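Local coordinates for protein putative phosphohydrolase (Shewanella amazonensis, PDB 3M1T) that is of unproven function but, as an all-helical HDOD-domain protein, is probably involved in signal transduction, at residues A[37-42]-A[69-74]; A[112-117]-A[130-135]; A[181-186]-A[194-199]. All coordinates share one frame; numbering follows the deposited sequence.

The three contacts are antiparallel helix pairs of an all-helical HDOD domain, in series along the chain. Contacts 2 and 3 are buried neighbours, their centres about 14 Å apart. They touch mainly through L195, whose CD2 lies 3.3 Å from E130 O and also packs on C134, with H194 beside E130. Contact 1 is a surface pair, its centre about 23 Å from that of contact 2 and about 28 Å from that of contact 3. Its nearest atoms stay about 13 Å from contact 2, yet helix 79-94 packs against both. H138, at the probable HD-motif position, lies beside contact 2.

Contact 1 of 3, residues A[37-42]-A[69-74]; sequences AVSEKL and TIDDAV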
loop_
_atom_site.group_PDB
_atom_site.type_symbol
_atom_site.label_atom_id
_atom_site.label_comp_id
_atom_site.label_asym_id
_atom_site.label_seq_id
_atom_site.Cartn_x
_atom_site.Cartn_y
_atom_site.Cartn_z
ATOM N N ALA A 37 8.957 15.786 18.371
ATOM C CA ALA A 37 9.257 14.383 18.553
ATOM C C ALA A 37 9.538 13.728 17.211
ATOM O O ALA A 37 10.495 12.941 17.074
ATOM C CB ALA A 37 8.133 13.683 19.233
ATOM N N VAL A 38 8.689 14.024 16.235
ATOM C CA VAL A 38 8.836 13.439 14.889
ATOM C C VAL A 38 10.119 13.950 14.219
ATOM O O VAL A 38 10.916 13.153 13.672
ATOM C CB VAL A 38 7.625 13.741 13.975
ATOM C CG1 VAL A 38 7.944 13.326 12.548
ATOM C CG2 VAL A 38 6.349 13.002 14.477
ATOM N N SER A 39 10.329 15.279 14.291
ATOM C CA SER A 39 11.530 15.904 13.694
ATOM C C SER A 39 12.813 15.409 14.334
ATOM O O SER A 39 13.758 15.041 13.613
ATOM C CB SER A 39 11.453 17.427 13.778
ATOM O OG SER A 39 10.213 17.836 13.212
ATOM N N GLU A 40 12.840 15.360 15.663
ATOM C CA GLU A 40 14.032 14.870 16.333
ATOM C C GLU A 40 14.324 13.416 15.934
ATOM O O GLU A 40 15.473 13.097 15.640
ATOM C CB GLU A 40 13.944 15.031 17.842
ATOM C CG GLU A 40 14.070 16.494 18.222
ATOM C CD GLU A 40 14.101 16.754 19.710
ATOM O OE1 GLU A 40 13.874 15.815 20.521
ATOM O OE2 GLU A 40 14.354 17.939 20.053
ATOM N N LYS A 41 13.303 12.563 15.905
ATOM C CA LYS A 41 13.560 11.140 15.621
ATOM C C LYS A 41 14.155 10.999 14.212
ATOM O O LYS A 41 15.111 10.260 14.005
ATOM C CB LYS A 41 12.269 10.345 15.775
ATOM C CG LYS A 41 12.469 8.843 15.841
ATOM C CD LYS A 41 13.148 8.436 17.115
ATOM C CE LYS A 41 13.282 6.921 17.278
ATOM N NZ LYS A 41 13.823 6.468 18.608
ATOM N N LEU A 42 13.583 11.720 13.254
ATOM C CA LEU A 42 14.036 11.670 11.859
ATOM C C LEU A 42 15.428 12.228 11.703
ATOM O O LEU A 42 16.215 11.750 10.886
ATOM C CB LEU A 42 13.113 12.497 10.978
ATOM C CG LEU A 42 11.765 11.854 10.726
ATOM C CD1 LEU A 42 10.774 12.901 10.197
ATOM C CD2 LEU A 42 11.912 10.688 9.744
ATOM N N THR A 69 14.395 20.652 3.667
ATOM C CA THR A 69 14.573 20.054 4.984
ATOM C C THR A 69 13.238 19.521 5.529
ATOM O O THR A 69 12.170 19.887 5.048
ATOM C CB THR A 69 15.168 21.045 6.010
ATOM O OG1 THR A 69 14.143 21.936 6.463
ATOM C CG2 THR A 69 16.356 21.841 5.418
ATOM N N ILE A 70 13.329 18.658 6.537
ATOM C CA ILE A 70 12.155 18.128 7.240
ATOM C C ILE A 70 11.411 19.244 7.991
ATOM O O ILE A 70 10.178 19.287 7.988
ATOM C CB ILE A 70 12.556 17.023 8.250
ATOM C CG1 ILE A 70 13.129 15.799 7.514
ATOM C CG2 ILE A 70 11.360 16.635 9.142
ATOM C CD1 ILE A 70 12.118 15.062 6.581
ATOM N N ASP A 71 12.154 20.128 8.657
ATOM C CA ASP A 71 11.545 21.283 9.341
ATOM C C ASP A 71 10.684 22.054 8.347
ATOM O O ASP A 71 9.576 22.494 8.659
ATOM C CB ASP A 71 12.620 22.229 9.901
ATOM C CG ASP A 71 13.387 21.643 11.080
ATOM O OD1 ASP A 71 12.920 20.654 11.700
ATOM O OD2 ASP A 71 14.465 22.210 11.391
ATOM N N ASP A 72 11.228 22.194 7.147
ATOM C CA ASP A 72 10.563 22.819 6.013
ATOM C C ASP A 72 9.292 22.076 5.637
ATOM O O ASP A 72 8.218 22.660 5.583
ATOM C CB ASP A 72 11.508 22.788 4.812
ATOM C CG ASP A 72 11.660 24.113 4.171
ATOM O OD1 ASP A 72 10.705 24.506 3.455
ATOM O OD2 ASP A 72 12.734 24.746 4.381
ATOM N N ALA A 73 9.428 20.778 5.364
ATOM C CA ALA A 73 8.276 19.937 5.007
ATOM C C ALA A 73 7.153 20.008 6.049
ATOM O O ALA A 73 5.985 20.084 5.685
ATOM C CB ALA A 73 8.720 18.495 4.789
ATOM N N VAL A 74 7.485 20.016 7.341
ATOM C CA VAL A 74 6.451 20.085 8.396
ATOM C C VAL A 74 5.546 21.296 8.181
ATOM O O VAL A 74 4.328 21.224 8.348
ATOM C CB VAL A 74 7.062 20.151 9.822
ATOM C CG1 VAL A 74 5.976 20.355 10.880
ATOM C CG2 VAL A 74 7.838 18.904 10.121
#
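Two short helices near the surface of the HDOD domain, 35-43 and 70-77, form a loosely packed antiparallel pair. The axes of segments 37-42 and 70-74 come within 10.6 Å, and their directions differ by 153°. The apolar part of the contact rests on two methyls, L42 CD1 and I70 CG2, which meet at 3.9 Å while the side chains cross at about a right angle. I70 CG2 is anti to its backbone N; beyond L42, the side chain of I70 packs on V52 and L53 of helix 46-56. L42 in turn packs on L24, L48 and V86. One turn before L42, S39 faces the second helix as well. Its OG is anti to the carbonyl carbon (chi1 -53°), which lets it hydrogen-bond to V35 O within its own helix. V74 CG2 comes to 4.0 Å from S39 OG, and D71 OD1 lies 4.1 Å from S39 CB, towards the exposed margin. T69, the N-cap, fixes the start of the helix that carries I70 and D71, its OG1 accepting D72 N at 3.0 Å. With the serine hydroxyl turned back onto its own helix, D71 OD1 forms no hydrogen bond with it and the apolar touch is small, L42 on I70 and V74 near S39; the pair probably owes much of its mutual placement to the larger helices on which both members pack.

Contact 2 of 3, residues A[112-117]-A[130-135]; sequences EVAIIC and EAFTCG
Helix segments 112-117 and 130-135 run antiparallel, 158° between their directions, with axes that close to 7.3 Å. The backbones are nearest at A114 and G135, whose CA atoms are only 4.0 Å apart; at C117 and A131 the CA-CA distance widens to 5.4 Å. Glycine makes the first of these approaches possible, since a CB on G135 would point at the partner helix and fall 2.5 Å from A114 CA, a clash. The methyl of A114, the residue facing G135, turns to the F132 ring. Its CB sits over one face, 3.7 Å from the centroid and 13° off the ring normal, a CH-pi contact centred on the ring, while the same methyl approaches F132 O to 3.4 Å. F132 reaches this place because CG is anti to the backbone N (chi1 -175°), which swings the ring alongside the first helix. There I115 CG1 meets the ring edge at CE2, 4.0 Å away, the two side chains pointing the same way. At the C117/A131 end, A131 CB comes to 3.4 Å from C117 O and also touches C117 CB. Beyond the pair, F132 packs on T84, and G135 O receives a hydrogen bond from H138 ND1. H138 probably corresponds to the histidine of the HD motif, but a serine follows it, so the metal-binding pair is not intact in sequence. Small residues at the closest point let consecutive helices 103-124 and 128-137 pack as a tight antiparallel hairpin in the core of the HDOD domain.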
loop_
_atom_site.group_PDB
_atom_site.type_symbol
_atom_site.label_atom_id
_atom_site.label_comp_id
_atom_site.label_asym_id
_atom_site.label_seq_id
_atom_site.Cartn_x
_atom_site.Cartn_y
_atom_site.Cartn_z
ATOM N N GLU A 112 0.812 4.445 -7.060
ATOM C CA GLU A 112 -0.358 4.736 -7.933
ATOM C C GLU A 112 -1.624 4.309 -7.211
ATOM O O GLU A 112 -2.579 5.085 -7.080
ATOM C CB GLU A 112 -0.289 4.019 -9.295
ATOM C CG GLU A 112 0.660 4.611 -10.332
ATOM C CD GLU A 112 0.224 5.970 -10.881
ATOM O OE1 GLU A 112 -0.985 6.184 -11.268
ATOM O OE2 GLU A 112 1.131 6.828 -11.003
ATOM N N VAL A 113 -1.600 3.083 -6.679
ATOM C CA VAL A 113 -2.724 2.574 -5.909
ATOM C C VAL A 113 -2.983 3.450 -4.678
ATOM O O VAL A 113 -4.122 3.810 -4.384
ATOM C CB VAL A 113 -2.537 1.087 -5.532
ATOM C CG1 VAL A 113 -3.550 0.614 -4.455
ATOM C CG2 VAL A 113 -2.582 0.178 -6.793
ATOM N N ALA A 114 -1.933 3.783 -3.935
ATOM C CA ALA A 114 -2.069 4.636 -2.757
ATOM C C ALA A 114 -2.672 5.981 -3.048
ATOM O O ALA A 114 -3.548 6.472 -2.329
ATOM C CB ALA A 114 -0.684 4.780 -2.043
ATOM N N ILE A 115 -2.222 6.607 -4.143
ATOM C CA ILE A 115 -2.769 7.912 -4.538
ATOM C C ILE A 115 -4.257 7.840 -4.880
ATOM O O ILE A 115 -5.081 8.711 -4.482
ATOM C CB ILE A 115 -1.933 8.505 -5.729
ATOM C CG1 ILE A 115 -0.541 8.923 -5.252
ATOM C CG2 ILE A 115 -2.723 9.642 -6.437
ATOM C CD1 ILE A 115 0.410 9.187 -6.448
ATOM N N ILE A 116 -4.611 6.792 -5.607
ATOM C CA ILE A 116 -6.001 6.540 -5.953
ATOM C C ILE A 116 -6.839 6.312 -4.697
ATOM O O ILE A 116 -7.878 6.940 -4.499
ATOM C CB ILE A 116 -6.174 5.369 -6.957
ATOM C CG1 ILE A 116 -5.501 5.669 -8.302
ATOM C CG2 ILE A 116 -7.698 5.049 -7.171
ATOM C CD1 ILE A 116 -5.217 4.402 -9.112
ATOM N N CYS A 117 -6.349 5.463 -3.779
ATOM C CA CYS A 117 -7.096 5.228 -2.548
ATOM C C CYS A 117 -7.358 6.530 -1.743
ATOM O O CYS A 117 -8.410 6.741 -1.172
ATOM C CB CYS A 117 -6.308 4.273 -1.648
ATOM S SG CYS A 117 -6.324 2.561 -2.163
ATOM N N GLU A 130 -4.961 7.507 5.919
ATOM C CA GLU A 130 -5.100 6.110 6.239
ATOM C C GLU A 130 -5.192 5.263 4.964
ATOM O O GLU A 130 -4.585 4.184 4.843
ATOM C CB GLU A 130 -6.344 5.888 7.143
ATOM C CG GLU A 130 -6.632 4.460 7.413
ATOM C CD GLU A 130 -8.075 4.256 7.897
ATOM O OE1 GLU A 130 -9.086 4.587 7.184
ATOM O OE2 GLU A 130 -8.156 3.750 9.002
ATOM N N ALA A 131 -5.971 5.738 3.985
ATOM C CA ALA A 131 -6.111 5.005 2.736
ATOM C C ALA A 131 -4.811 4.976 1.961
ATOM O O ALA A 131 -4.449 3.962 1.380
ATOM C CB ALA A 131 -7.245 5.637 1.876
ATOM N N PHE A 132 -4.092 6.087 1.975
ATOM C CA PHE A 132 -2.777 6.119 1.315
ATOM C C PHE A 132 -1.860 5.035 1.940
ATOM O O PHE A 132 -1.203 4.244 1.232
ATOM C CB PHE A 132 -2.134 7.512 1.430
ATOM C CG PHE A 132 -0.845 7.626 0.670
ATOM C CD1 PHE A 132 0.350 7.215 1.219
ATOM C CD2 PHE A 132 -0.848 8.150 -0.615
ATOM C CE1 PHE A 132 1.547 7.304 0.463
ATOM C CE2 PHE A 132 0.344 8.280 -1.363
ATOM C CZ PHE A 132 1.521 7.836 -0.822
ATOM N N THR A 133 -1.850 4.972 3.272
ATOM C CA THR A 133 -0.998 4.008 3.931
ATOM C C THR A 133 -1.379 2.581 3.631
ATOM O O THR A 133 -0.534 1.716 3.454
ATOM C CB THR A 133 -0.933 4.298 5.471
ATOM O OG1 THR A 133 -0.355 5.587 5.657
ATOM C CG2 THR A 133 -0.077 3.267 6.216
ATOM N N CYS A 134 -2.673 2.314 3.578
ATOM C CA CYS A 134 -3.157 1.017 3.200
ATOM C C CYS A 134 -2.626 0.640 1.800
ATOM O O CYS A 134 -2.173 -0.468 1.612
ATOM C CB CYS A 134 -4.681 1.017 3.260
ATOM S SG CYS A 134 -5.400 -0.650 3.304
ATOM N N GLY A 135 -2.678 1.583 0.854
ATOM C CA GLY A 135 -2.072 1.381 -0.428
ATOM C C GLY A 135 -0.582 1.058 -0.375
ATOM O O GLY A 135 -0.134 0.098 -1.036
#

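Contact 3 of 3, residues A[181-186]-A[194-199]; sequences IGALLA and HLVKGI
I199 enters the interface at its CB, 4.2 Å from A183 CA, and divides there into two branches that grip the partner helix at different levels. CG2, anti to the backbone N, presses on bare backbone, 3.5 Å from A183 N and 3.8 Å from G182 C; the lack of a side chain on G182 eases this approach. The other branch leaves with CG1 anti to the carbonyl carbon (chi1 -59°) and extends to CD1, which ends 3.6 Å from A186 CB, one turn further along. The two segments form an antiparallel helical hairpin inside the HDOD domain, 168° between directions and 8.2 Å between axes, in which alanines on one helix receive branched residues from the other. V196 supplies the second such residue: its CG1, anti to the backbone N, lies 3.6 Å from A183 O and beside A183 CB, and its CG2, anti to the carbonyl carbon, meets A186 CB at 4.1 Å. An alanine in place of V196 would remove both of these methyls and would probably loosen the packing against A183, its carbonyl oxygen included, and A186. A183 CB also reaches the backbone of the second helix, 3.5 Å from V196 O, while beyond the hairpin I199 packs on L137 of helix 128-137.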
loop_
_atom_site.group_PDB
_atom_site.type_symbol
_atom_site.label_atom_id
_atom_site.label_comp_id
_atom_site.label_asym_id
_atom_site.label_seq_id
_atom_site.Cartn_x
_atom_site.Cartn_y
_atom_site.Cartn_z
ATOM N N ILE A 181 -0.902 -12.836 4.145
ATOM C CA ILE A 181 0.432 -12.694 4.705
ATOM C C ILE A 181 0.855 -11.219 4.716
ATOM O O ILE A 181 1.540 -10.815 5.658
ATOM C CB ILE A 181 1.508 -13.639 4.077
ATOM C CG1 ILE A 181 2.666 -13.788 5.059
ATOM C CG2 ILE A 181 1.863 -13.218 2.638
ATOM C CD1 ILE A 181 3.712 -14.854 4.607
ATOM N N GLY A 182 0.431 -10.419 3.749
ATOM C CA GLY A 182 0.649 -8.977 3.792
ATOM C C GLY A 182 -0.063 -8.346 4.991
ATOM O O GLY A 182 0.497 -7.457 5.664
ATOM N N ALA A 183 -1.252 -8.820 5.274
ATOM C CA ALA A 183 -1.974 -8.343 6.443
ATOM C C ALA A 183 -1.258 -8.739 7.743
ATOM O O ALA A 183 -1.154 -7.953 8.703
ATOM C CB ALA A 183 -3.426 -8.888 6.456
ATOM N N LEU A 184 -0.805 -9.982 7.767
ATOM C CA LEU A 184 -0.046 -10.488 8.933
ATOM C C LEU A 184 1.190 -9.673 9.163
ATOM O O LEU A 184 1.491 -9.375 10.340
ATOM C CB LEU A 184 0.329 -11.947 8.706
ATOM C CG LEU A 184 0.865 -12.660 9.909
ATOM C CD1 LEU A 184 -0.263 -12.952 10.905
ATOM C CD2 LEU A 184 1.612 -13.966 9.536
ATOM N N LEU A 185 1.906 -9.296 8.115
ATOM C CA LEU A 185 3.107 -8.423 8.227
ATOM C C LEU A 185 2.675 -7.082 8.836
ATOM O O LEU A 185 3.327 -6.583 9.769
ATOM C CB LEU A 185 3.795 -8.204 6.874
ATOM C CG LEU A 185 5.075 -7.377 6.938
ATOM C CD1 LEU A 185 6.148 -8.114 7.776
ATOM C CD2 LEU A 185 5.557 -6.990 5.572
ATOM N N ALA A 186 1.645 -6.476 8.265
ATOM C CA ALA A 186 1.182 -5.165 8.765
ATOM C C ALA A 186 0.824 -5.270 10.222
ATOM O O ALA A 186 1.127 -4.358 10.999
ATOM C CB ALA A 186 0.009 -4.659 7.938
ATOM N N HIS A 194 -7.669 -1.576 11.413
ATOM C CA HIS A 194 -8.331 -1.148 10.195
ATOM C C HIS A 194 -7.486 -1.388 8.942
ATOM O O HIS A 194 -7.972 -1.857 7.916
ATOM C CB HIS A 194 -8.693 0.368 10.234
ATOM C CG HIS A 194 -9.769 0.705 11.175
ATOM N ND1 HIS A 194 -10.939 -0.017 11.264
ATOM C CD2 HIS A 194 -9.870 1.712 12.081
ATOM C CE1 HIS A 194 -11.690 0.504 12.228
ATOM N NE2 HIS A 194 -11.068 1.564 12.722
ATOM N N LEU A 195 -6.219 -1.005 9.032
ATOM C CA LEU A 195 -5.290 -1.197 7.943
ATOM C C LEU A 195 -5.153 -2.670 7.622
ATOM O O LEU A 195 -5.148 -3.108 6.461
ATOM C CB LEU A 195 -3.946 -0.534 8.258
ATOM C CG LEU A 195 -3.977 0.993 8.170
ATOM C CD1 LEU A 195 -2.666 1.574 8.683
ATOM C CD2 LEU A 195 -4.167 1.477 6.738
ATOM N N VAL A 196 -4.902 -3.478 8.664
ATOM C CA VAL A 196 -4.733 -4.929 8.516
ATOM C C VAL A 196 -5.941 -5.549 7.776
ATOM O O VAL A 196 -5.744 -6.306 6.818
ATOM C CB VAL A 196 -4.505 -5.601 9.894
ATOM C CG1 VAL A 196 -4.504 -7.156 9.751
ATOM C CG2 VAL A 196 -3.197 -5.026 10.498
ATOM N N LYS A 197 -7.134 -5.193 8.200
ATOM C CA LYS A 197 -8.357 -5.780 7.600
ATOM C C LYS A 197 -8.510 -5.302 6.149
ATOM O O LYS A 197 -8.925 -6.100 5.279
ATOM C CB LYS A 197 -9.539 -5.414 8.416
ATOM C CG LYS A 197 -10.834 -6.044 7.867
ATOM C CD LYS A 197 -12.032 -5.516 8.651
ATOM C CE LYS A 197 -13.313 -6.226 8.233
ATOM N NZ LYS A 197 -14.441 -5.657 8.999
ATOM N N GLY A 198 -8.104 -4.071 5.870
ATOM C CA GLY A 198 -8.151 -3.558 4.455
ATOM C C GLY A 198 -7.284 -4.392 3.559
ATOM O O GLY A 198 -7.726 -4.864 2.513
ATOM N N ILE A 199 -6.042 -4.635 3.992
ATOM C CA ILE A 199 -5.105 -5.463 3.254
ATOM C C ILE A 199 -5.665 -6.881 3.064
ATOM O O ILE A 199 -5.624 -7.441 1.969
ATOM C CB ILE A 199 -3.704 -5.503 3.946
ATOM C CG1 ILE A 199 -3.166 -4.078 4.050
ATOM C CG2 ILE A 199 -2.759 -6.423 3.166
ATOM C CD1 ILE A 199 -2.019 -3.974 5.096
#